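Local coordinates for protein aldolase (Klebsiella pneumoniae, PDB 6VOQ) that binds a zinc ion and belongs to the class II aldolase and adducin family, at residues L40-T45 against D70-V76; R8-V12 against L52-L57. All coordinates share one frame; numbering follows the deposited sequence.

Contact 1: L40-T45 against D70-V76; sequences LLATPT and DKPSKEV. With ZN (zinc ion), chain B.
Pro44 and Pro72 face each other in an isolated beta bridge, their CA atoms 4.2 Å apart. They form a non-hydrogen-bonded pair: the bonds of the bridge are made by the residues flanking each proline, so neither proline is called on for an N-H. Thr45 N donates to Lys71 O at 2.9 Å with an N-H...O angle of 165°, and Ser73 N donates to Thr43 O over a longer 3.2 Å. Beside this bridge the Pro44 ring lies across the stem of Asp70, with Pro44 CB 3.4 Å from Asp70 CB; the Asp70 carboxylate itself is paired through OD2 with Arg56. Thr45 places its methyl over the backbone of the other segment, Thr45 CG2 lying 3.5 Å from Lys71 O.

In this class II aldolase/adducin fold the bridge ties the end of strand 40-42, in the central mixed sheet, to the loop that runs from strand 66-68 into helix 76-83. Toward that helix the chemistry turns apolar. Val76 puts CG2 against Ala42, 3.7 Å from Ala42 CB, while its other methyl faces Leu40 more loosely. Ser73 to Val76 form a type I beta turn, closed by Val76 N bonding to Ser73 O at 3.1 Å, and Ser73 OG, swung anti to the backbone N (chi1 179°), weakly caps Glu75 N.

Glu75, which does not touch 40-45, leaves this turn on a chain extended beyond CG and coordinates zinc through OE1 at 2.3 Å; His94, His96 and His161 complete the site. The other carboxylate oxygen receives a weak bond from Asn30 ND2.

Contact 2: R8-V12 against L52-L57; sequences REEMV and LQAQRL
Leu57 and Val12 meet at the apolar centre, where Val12 CG2 lies 4.2 Å from Leu57 CD1 and also reaches the backbone of Ala54, 3.5 Å from Ala54 N. This is helix-to-loop packing in the class II aldolase/adducin fold: one side of helix 4-20 rests on the connection between strands 40-42 and 58-60, which includes the short 3-10 segment 54-56. Met11 and Leu57 run past each other in opposite senses, bringing Met11 SD within 4.0 Å of Leu57 CD2. Leu52 closes the other end, its CB beside Val12 CG2 and its CD1 near the Met11 carbonyl oxygen.

Arg8 forms the polar edge. With CG anti to its carbonyl carbon (chi1 -73°) and the chain extended to NE, it travels along the loop until one nitrogen, NH1, serves two backbone acceptors. The bond from Arg8 NH1 to Ala54 O is 2.9 Å long, close to the guanidinium plane, and arrives nearly in line with the C=O (166°). That from Arg8 NH1 to Leu57 O is longer, 3.2 Å, and the donor is tilted from the carbonyl plane. Glu4 forms a salt bridge with NH2, the nitrogen that also donates to a water bonded to Leu57 O. At the far end a second water donates to Val12 O at 3.0 Å and accepts from Leu52 N at 3.1 Å.

How the contacts relate
Both contacts are partly buried, with centres about 11 Å apart, and their segments alternate along the chain. Leu41 CD1 packs 3.7 Å from Leu57 CB, and Thr43 CG2 lies 3.7 Å from Leu52 CD1; with Leu41 also touching Met11, 40-45, 52-57 and helix 4-20 pack against one another. A salt bridge, Asp70 OD2 to Arg56 NH2 at 2.8 Å, adds a polar link. Contact 1 is joined by backbone-to-backbone bonds near the zinc site. Contact 2, its centre about 18 Å from the centre of the chain against about 14 Å, buries somewhat more surface (428 against 377 Å²), has five apolar side-chain pairs against two, and takes its direct hydrogen bonds from a side chain, supplemented by waters.

Contact 1: L40-T45 against D70-V76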
loop_
_atom_site.group_PDB
_atom_site.type_symbol
_atom_site.label_atom_id
_atom_site.label_comp_id
_atom_site.label_asym_id
_atom_site.label_seq_id
_atom_site.Cartn_x
_atom_site.Cartn_y
_atom_site.Cartn_z
ATOM N N LEU A 40 -16.580 -8.608 28.397
ATOM C CA LEU A 40 -15.686 -8.321 27.287
ATOM C C LEU A 40 -16.372 -8.679 25.976
ATOM O O LEU A 40 -16.850 -9.806 25.808
ATOM C CB LEU A 40 -14.387 -9.109 27.441
ATOM C CG LEU A 40 -13.134 -8.417 26.943
ATOM C CD1 LEU A 40 -13.133 -6.976 27.428
ATOM C CD2 LEU A 40 -11.933 -9.166 27.448
ATOM N N LEU A 41 -16.428 -7.720 25.060
ATOM C CA LEU A 41 -16.803 -7.983 23.678
ATOM C C LEU A 41 -15.523 -8.248 22.889
ATOM O O LEU A 41 -14.546 -7.505 23.019
ATOM C CB LEU A 41 -17.575 -6.796 23.095
ATOM C CG LEU A 41 -18.071 -6.912 21.651
ATOM C CD1 LEU A 41 -19.282 -7.835 21.592
ATOM C CD2 LEU A 41 -18.404 -5.538 21.057
ATOM N N ALA A 42 -15.512 -9.309 22.093
ATOM C CA ALA A 42 -14.290 -9.685 21.399
ATOM C C ALA A 42 -14.629 -10.296 20.050
ATOM O O ALA A 42 -15.733 -10.796 19.833
ATOM C CB ALA A 42 -13.449 -10.671 22.227
ATOM N N THR A 43 -13.656 -10.243 19.140
ATOM C CA THR A 43 -13.825 -10.854 17.834
ATOM C C THR A 43 -13.709 -12.371 17.957
ATOM O O THR A 43 -12.878 -12.876 18.716
ATOM C CB THR A 43 -12.790 -10.316 16.836
ATOM O OG1 THR A 43 -11.470 -10.592 17.301
ATOM C CG2 THR A 43 -12.929 -8.820 16.674
ATOM N N PRO A 44 -14.535 -13.126 17.245
ATOM C CA PRO A 44 -14.590 -14.573 17.478
ATOM C C PRO A 44 -13.383 -15.287 16.888
ATOM O O PRO A 44 -12.567 -14.720 16.157
ATOM C CB PRO A 44 -15.896 -14.990 16.796
ATOM C CG PRO A 44 -16.126 -13.956 15.752
ATOM C CD PRO A 44 -15.567 -12.670 16.295
ATOM N N THR A 45 -13.271 -16.562 17.244
ATOM C CA THR A 45 -12.175 -17.400 16.774
ATOM C C THR A 45 -12.224 -17.571 15.255
ATOM O O THR A 45 -13.284 -17.493 14.631
ATOM C CB THR A 45 -12.229 -18.766 17.464
ATOM O OG1 THR A 45 -11.090 -19.546 17.096
ATOM C CG2 THR A 45 -13.506 -19.520 17.080
ATOM N N ASP A 70 -20.149 -16.224 18.991
ATOM C CA ASP A 70 -19.242 -17.311 18.650
ATOM C C ASP A 70 -18.167 -17.438 19.715
ATOM O O ASP A 70 -17.919 -16.507 20.486
ATOM C CB ASP A 70 -18.570 -17.082 17.298
ATOM C CG ASP A 70 -19.551 -17.019 16.145
ATOM O OD1 ASP A 70 -20.720 -17.460 16.294
ATOM O OD2 ASP A 70 -19.130 -16.541 15.074
ATOM N N LYS A 71 -17.503 -18.593 19.733
ATOM C CA LYS A 71 -16.441 -18.798 20.707
ATOM C C LYS A 71 -15.377 -17.727 20.486
ATOM O O LYS A 71 -15.072 -17.389 19.333
ATOM C CB LYS A 71 -15.847 -20.210 20.606
ATOM C CG LYS A 71 -14.819 -20.558 21.716
ATOM C CD LYS A 71 -15.488 -20.943 23.055
ATOM C CE LYS A 71 -14.482 -20.956 24.231
ATOM N NZ LYS A 71 -14.003 -22.335 24.566
ATOM N N PRO A 72 -14.852 -17.118 21.548
ATOM C CA PRO A 72 -13.891 -16.028 21.366
ATOM C C PRO A 72 -12.597 -16.509 20.730
ATOM O O PRO A 72 -12.258 -17.694 20.749
ATOM C CB PRO A 72 -13.641 -15.534 22.796
ATOM C CG PRO A 72 -13.987 -16.696 23.658
ATOM C CD PRO A 72 -15.151 -17.345 22.974
ATOM N N SER A 73 -11.873 -15.554 20.159
ATOM C CA SER A 73 -10.503 -15.789 19.735
ATOM C C SER A 73 -9.704 -16.391 20.880
ATOM O O SER A 73 -9.878 -16.014 22.043
ATOM C CB SER A 73 -9.870 -14.473 19.285
ATOM O OG SER A 73 -8.527 -14.674 18.881
ATOM N N LYS A 74 -8.831 -17.346 20.553
ATOM C CA LYS A 74 -7.968 -17.919 21.581
ATOM C C LYS A 74 -7.021 -16.886 22.194
ATOM O O LYS A 74 -6.603 -17.048 23.345
ATOM C CB LYS A 74 -7.183 -19.094 20.996
ATOM C CG LYS A 74 -8.080 -20.088 20.285
ATOM C CD LYS A 74 -7.300 -21.173 19.591
ATOM C CE LYS A 74 -7.266 -22.431 20.439
ATOM N NZ LYS A 74 -6.321 -23.444 19.884
ATOM N N GLU A 75 -6.696 -15.816 21.469
ATOM C CA GLU A 75 -5.805 -14.799 22.011
ATOM C C GLU A 75 -6.501 -13.853 22.978
ATOM O O GLU A 75 -5.821 -13.031 23.612
ATOM C CB GLU A 75 -5.164 -14.015 20.868
ATOM C CG GLU A 75 -4.422 -14.918 19.907
ATOM C CD GLU A 75 -3.610 -14.163 18.892
ATOM O OE1 GLU A 75 -2.380 -14.053 19.089
ATOM O OE2 GLU A 75 -4.199 -13.684 17.898
ATOM N N VAL A 76 -7.825 -13.960 23.121
ATOM C CA VAL A 76 -8.541 -13.166 24.112
ATOM C C VAL A 76 -8.074 -13.516 25.517
ATOM O O VAL A 76 -8.209 -12.702 26.438
ATOM C CB VAL A 76 -10.065 -13.356 23.935
ATOM C CG1 VAL A 76 -10.854 -12.644 25.031
ATOM C CG2 VAL A 76 -10.492 -12.849 22.560
HETATM ZN ZN ZN B . -1.448 -12.893 17.394
#

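Contact 2: R8-V12 against L52-L57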
loop_
_atom_site.group_PDB
_atom_site.type_symbol
_atom_site.label_atom_id
_atom_site.label_comp_id
_atom_site.label_asym_id
_atom_site.label_seq_id
_atom_site.Cartn_x
_atom_site.Cartn_y
_atom_site.Cartn_z
ATOM N N ARG A 8 -20.722 -3.014 19.329
ATOM C CA ARG A 8 -20.639 -4.074 18.332
ATOM C C ARG A 8 -20.428 -3.480 16.951
ATOM O O ARG A 8 -19.612 -3.973 16.167
ATOM C CB ARG A 8 -21.909 -4.933 18.358
ATOM C CG ARG A 8 -21.998 -5.828 19.567
ATOM C CD ARG A 8 -23.234 -6.693 19.544
ATOM N NE ARG A 8 -23.334 -7.514 20.752
ATOM C CZ ARG A 8 -22.910 -8.771 20.850
ATOM N NH1 ARG A 8 -22.368 -9.391 19.806
ATOM N NH2 ARG A 8 -23.040 -9.410 22.003
ATOM N N GLU A 9 -21.150 -2.409 16.650
ATOM C CA GLU A 9 -21.014 -1.710 15.385
ATOM C C GLU A 9 -19.601 -1.162 15.179
ATOM O O GLU A 9 -18.995 -1.394 14.121
ATOM C CB GLU A 9 -22.059 -0.589 15.354
ATOM C CG GLU A 9 -22.259 0.138 14.040
ATOM C CD GLU A 9 -22.227 -0.754 12.807
ATOM O OE1 GLU A 9 -21.880 -0.215 11.737
ATOM O OE2 GLU A 9 -22.585 -1.956 12.874
ATOM N N GLU A 10 -19.076 -0.443 16.178
ATOM C CA GLU A 10 -17.728 0.108 16.107
ATOM C C GLU A 10 -16.690 -0.980 15.870
ATOM O O GLU A 10 -15.726 -0.775 15.124
ATOM C CB GLU A 10 -17.420 0.868 17.399
ATOM C CG GLU A 10 -16.029 1.456 17.463
ATOM C CD GLU A 10 -16.047 2.946 17.199
ATOM O OE1 GLU A 10 -15.386 3.700 17.950
ATOM O OE2 GLU A 10 -16.739 3.356 16.238
ATOM N N MET A 11 -16.860 -2.140 16.511
ATOM C CA MET A 11 -15.885 -3.210 16.359
ATOM C C MET A 11 -15.858 -3.730 14.930
ATOM O O MET A 11 -14.781 -3.930 14.364
ATOM C CB MET A 11 -16.188 -4.341 17.337
ATOM C CG MET A 11 -15.245 -5.518 17.220
ATOM S SD MET A 11 -15.193 -6.511 18.719
ATOM C CE MET A 11 -14.432 -5.334 19.826
ATOM N N VAL A 12 -17.030 -3.960 14.334
ATOM C CA VAL A 12 -17.092 -4.385 12.936
ATOM C C VAL A 12 -16.456 -3.342 12.020
ATOM O O VAL A 12 -15.648 -3.675 11.146
ATOM C CB VAL A 12 -18.551 -4.667 12.534
ATOM C CG1 VAL A 12 -18.652 -4.989 11.034
ATOM C CG2 VAL A 12 -19.125 -5.792 13.380
ATOM N N LEU A 52 -16.383 -9.310 9.909
ATOM C CA LEU A 52 -17.013 -9.477 11.214
ATOM C C LEU A 52 -18.530 -9.314 11.126
ATOM O O LEU A 52 -19.052 -8.596 10.271
ATOM C CB LEU A 52 -16.442 -8.471 12.216
ATOM C CG LEU A 52 -14.965 -8.659 12.572
ATOM C CD1 LEU A 52 -14.508 -7.610 13.571
ATOM C CD2 LEU A 52 -14.719 -10.070 13.100
ATOM N N GLN A 53 -19.237 -10.001 12.020
ATOM C CA GLN A 53 -20.691 -9.911 12.130
ATOM C C GLN A 53 -21.035 -9.411 13.524
ATOM O O GLN A 53 -20.749 -10.091 14.516
ATOM C CB GLN A 53 -21.364 -11.261 11.865
ATOM C CG GLN A 53 -20.860 -11.973 10.621
ATOM C CD GLN A 53 -21.854 -11.918 9.468
ATOM O OE1 GLN A 53 -23.032 -12.242 9.631
ATOM N NE2 GLN A 53 -21.380 -11.508 8.295
ATOM N N ALA A 54 -21.629 -8.216 13.594
ATOM C CA ALA A 54 -21.947 -7.601 14.881
ATOM C C ALA A 54 -22.697 -8.571 15.777
ATOM O O ALA A 54 -22.420 -8.695 16.977
ATOM C CB ALA A 54 -22.783 -6.342 14.652
ATOM N N GLN A 55 -23.632 -9.289 15.193
ATOM C CA GLN A 55 -24.526 -10.146 15.924
ATOM C C GLN A 55 -23.836 -11.328 16.576
ATOM O O GLN A 55 -24.356 -11.841 17.569
ATOM C CB GLN A 55 -25.609 -10.616 14.968
ATOM C CG GLN A 55 -26.775 -9.669 14.974
ATOM C CD GLN A 55 -27.169 -9.372 16.414
ATOM O OE1 GLN A 55 -27.991 -10.066 17.015
ATOM N NE2 GLN A 55 -26.465 -8.394 17.017
ATOM N N ARG A 56 -22.673 -11.745 16.083
ATOM C CA ARG A 56 -22.019 -12.962 16.541
ATOM C C ARG A 56 -20.681 -12.698 17.221
ATOM O O ARG A 56 -19.953 -13.647 17.534
ATOM C CB ARG A 56 -21.860 -13.912 15.357
ATOM C CG ARG A 56 -23.177 -14.596 15.009
ATOM C CD ARG A 56 -23.229 -15.008 13.554
ATOM N NE ARG A 56 -22.001 -15.685 13.150
ATOM C CZ ARG A 56 -21.770 -16.984 13.312
ATOM N NH1 ARG A 56 -22.693 -17.761 13.868
ATOM N NH2 ARG A 56 -20.617 -17.508 12.913
ATOM N N LEU A 57 -20.348 -11.437 17.475
ATOM C CA LEU A 57 -19.144 -11.133 18.232
ATOM C C LEU A 57 -19.234 -11.771 19.612
ATOM O O LEU A 57 -20.301 -11.813 20.230
ATOM C CB LEU A 57 -18.953 -9.623 18.345
ATOM C CG LEU A 57 -18.747 -8.856 17.039
ATOM C CD1 LEU A 57 -18.996 -7.386 17.283
ATOM C CD2 LEU A 57 -17.344 -9.072 16.469
HETATM O O HOH W 1 -22.646 -12.069 21.680
HETATM O O HOH W 2 -15.480 -6.308 9.803
#